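Local coordinates for protein hydroxymethyldihydropterin pyrophosphokinase-dihydropteroate synthase, putative (Plasmodium vivax, PDB 5Z79) that joins two folate-synthesis enzymes in one chain, catalysing pyrophosphorylation of 6-hydroxymethyl-7,8-dihydropterin and then, in its dihydropteroate synthase half, condensation of the product with 4-aminobenzoate, at residues N117-R122 with Y216-K221. Numbering follows the deposited sequence.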
loop_
_atom_site.group_PDB
_atom_site.type_symbol
_atom_site.label_atom_id
_atom_site.label_comp_id
_atom_site.label_asym_id
_atom_site.label_seq_id
_atom_site.Cartn_x
_atom_site.Cartn_y
_atom_site.Cartn_z
ATOM N N ASN A 117 -47.680 -9.041 -24.920
ATOM C CA ASN A 117 -48.525 -9.714 -25.901
ATOM C C ASN A 117 -48.970 -11.047 -25.321
ATOM O O ASN A 117 -48.269 -11.615 -24.495
ATOM C CB ASN A 117 -47.739 -10.049 -27.166
ATOM C CG ASN A 117 -47.315 -8.825 -27.949
ATOM O OD1 ASN A 117 -47.881 -7.748 -27.781
ATOM N ND2 ASN A 117 -46.319 -8.990 -28.827
ATOM N N GLU A 118 -50.101 -11.568 -25.792
ATOM C CA GLU A 118 -50.642 -12.865 -25.325
ATOM C C GLU A 118 -49.732 -13.973 -25.841
ATOM O O GLU A 118 -49.199 -13.870 -26.956
ATOM C CB GLU A 118 -52.039 -13.085 -25.894
ATOM C CG GLU A 118 -53.042 -11.996 -25.566
ATOM C CD GLU A 118 -53.625 -12.174 -24.175
ATOM O OE1 GLU A 118 -53.007 -12.878 -23.344
ATOM O OE2 GLU A 118 -54.725 -11.628 -23.914
ATOM N N SER A 119 -49.533 -15.028 -25.066
ATOM C CA SER A 119 -48.667 -16.088 -25.555
ATOM C C SER A 119 -49.344 -16.861 -26.658
ATOM O O SER A 119 -50.353 -17.501 -26.409
ATOM C CB SER A 119 -48.265 -17.057 -24.435
ATOM O OG SER A 119 -47.377 -18.050 -24.932
ATOM N N ILE A 120 -48.795 -16.827 -27.864
ATOM C CA ILE A 120 -49.232 -17.764 -28.882
ATOM C C ILE A 120 -49.116 -19.160 -28.319
ATOM O O ILE A 120 -50.120 -19.867 -28.245
ATOM C CB ILE A 120 -48.425 -17.695 -30.182
ATOM C CG1 ILE A 120 -48.897 -16.519 -31.060
ATOM C CG2 ILE A 120 -48.584 -18.982 -30.977
ATOM C CD1 ILE A 120 -48.040 -15.269 -30.958
ATOM N N ILE A 121 -47.911 -19.552 -27.905
ATOM C CA ILE A 121 -47.702 -20.890 -27.339
ATOM C C ILE A 121 -48.417 -21.101 -25.985
ATOM O O ILE A 121 -48.526 -20.186 -25.181
ATOM C CB ILE A 121 -46.185 -21.223 -27.228
ATOM C CG1 ILE A 121 -45.618 -21.443 -28.602
ATOM C CG2 ILE A 121 -45.930 -22.506 -26.424
ATOM C CD1 ILE A 121 -44.124 -21.421 -28.595
ATOM N N ARG A 122 -48.875 -22.330 -25.762
ATOM C CA ARG A 122 -49.571 -22.732 -24.532
ATOM C C ARG A 122 -48.771 -22.450 -23.234
ATOM O O ARG A 122 -47.680 -22.981 -23.035
ATOM C CB ARG A 122 -49.961 -24.228 -24.641
ATOM C CG ARG A 122 -50.572 -24.845 -23.397
ATOM C CD ARG A 122 -50.723 -26.362 -23.514
ATOM N NE ARG A 122 -49.703 -27.149 -22.776
ATOM C CZ ARG A 122 -49.884 -27.805 -21.612
ATOM N NH1 ARG A 122 -51.060 -27.793 -20.981
ATOM N NH2 ARG A 122 -48.873 -28.490 -21.070
ATOM N N TYR A 216 -44.034 -14.899 -19.729
ATOM C CA TYR A 216 -44.629 -16.207 -20.015
ATOM C C TYR A 216 -44.056 -17.293 -19.122
ATOM O O TYR A 216 -42.888 -17.230 -18.743
ATOM C CB TYR A 216 -44.445 -16.626 -21.494
ATOM C CG TYR A 216 -44.998 -15.697 -22.587
ATOM C CD1 TYR A 216 -45.865 -14.662 -22.303
ATOM C CD2 TYR A 216 -44.649 -15.905 -23.921
ATOM C CE1 TYR A 216 -46.329 -13.834 -23.304
ATOM C CE2 TYR A 216 -45.122 -15.097 -24.933
ATOM C CZ TYR A 216 -45.967 -14.056 -24.627
ATOM O OH TYR A 216 -46.450 -13.245 -25.652
ATOM N N THR A 217 -44.909 -18.260 -18.791
ATOM C CA THR A 217 -44.553 -19.471 -18.063
ATOM C C THR A 217 -44.944 -20.637 -18.926
ATOM O O THR A 217 -46.094 -20.898 -19.075
ATOM C CB THR A 217 -45.356 -19.611 -16.755
ATOM O OG1 THR A 217 -44.968 -18.597 -15.822
ATOM C CG2 THR A 217 -45.130 -20.971 -16.103
ATOM N N ILE A 218 -43.980 -21.355 -19.469
ATOM C CA ILE A 218 -44.231 -22.347 -20.518
ATOM C C ILE A 218 -43.464 -23.659 -20.252
ATOM O O ILE A 218 -42.294 -23.636 -19.899
ATOM C CB ILE A 218 -43.780 -21.766 -21.898
ATOM C CG1 ILE A 218 -44.687 -20.597 -22.321
ATOM C CG2 ILE A 218 -43.701 -22.861 -22.961
ATOM C CD1 ILE A 218 -44.135 -19.716 -23.407
ATOM N N PHE A 219 -44.122 -24.796 -20.451
ATOM C CA PHE A 219 -43.425 -26.080 -20.530
ATOM C C PHE A 219 -44.040 -27.043 -21.562
ATOM O O PHE A 219 -45.083 -27.645 -21.330
ATOM C CB PHE A 219 -43.366 -26.733 -19.165
ATOM C CG PHE A 219 -42.255 -27.731 -19.029
ATOM C CD1 PHE A 219 -42.299 -28.949 -19.695
ATOM C CD2 PHE A 219 -41.177 -27.460 -18.234
ATOM C CE1 PHE A 219 -41.288 -29.877 -19.571
ATOM C CE2 PHE A 219 -40.161 -28.381 -18.102
ATOM C CZ PHE A 219 -40.218 -29.593 -18.771
ATOM N N GLU A 220 -43.365 -27.172 -22.700
ATOM C CA GLU A 220 -43.763 -28.083 -23.746
ATOM C C GLU A 220 -42.759 -29.210 -23.743
ATOM O O GLU A 220 -41.607 -29.002 -24.030
ATOM C CB GLU A 220 -43.851 -27.364 -25.108
ATOM C CG GLU A 220 -45.008 -26.370 -25.216
ATOM C CD GLU A 220 -46.383 -26.965 -24.887
ATOM O OE1 GLU A 220 -46.781 -27.940 -25.547
ATOM O OE2 GLU A 220 -47.064 -26.459 -23.964
ATOM N N LYS A 221 -43.227 -30.404 -23.410
ATOM C CA LYS A 221 -42.374 -31.493 -22.926
ATOM C C LYS A 221 -41.682 -32.234 -24.033
ATOM O O LYS A 221 -40.576 -32.737 -23.824
ATOM C CB LYS A 221 -43.169 -32.526 -22.106
ATOM C CG LYS A 221 -43.526 -32.129 -20.682
ATOM C CD LYS A 221 -44.730 -32.910 -20.175
ATOM C CE LYS A 221 -46.008 -32.367 -20.830
ATOM N NZ LYS A 221 -47.159 -33.324 -20.851
#
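Ser119 of the loop 117-122 covers one face of the Tyr216 ring. The Ser119 CB stands 3.6 Å from the ring centroid and only 6° off the normal, a CH-pi contact, while OG leans over the CD2–CE2 side. At the ring's edge, Tyr216 OH donates a 2.7 Å hydrogen bond to the backbone O of Asn117, which it meets from above the carbonyl plane.

Two residues on, at the start of strand 218-220, Ile218 directs its side chain toward the loop: CD1 reaches Ser119 OG, CG1 the backbone O of Arg122, and CG2 touches Ile121 CG2 at 4.1 Å, the two side chains crossing at about a right angle. Pro174 and Leu262 also pack on Ile218.

Arg122 starts with CG anti to its backbone N, and from CB through CG to CD each carbon passes within 4 Å of Glu220 OE2. NE then donates to the syn lone pair of Glu220 OE2 at 3.0 Å in a salt bridge, N-H...O angle 156°. The carboxylate and guanidinium planes are 87° apart, and OE2 alone bonds to NE in this pair. CZ remains 3.9 Å from OE2, and NH2, at the tip, comes no closer than 3.9 Å to Phe219 O.

Strand 218-220 pairs antiparallel with strand 262-264, whose residues help line the pocket of the bound ATP analogue. The contact thus lays an irregular loop alongside strand 218-220 of a two-stranded antiparallel ladder beside the nucleotide site of the HPPK domain.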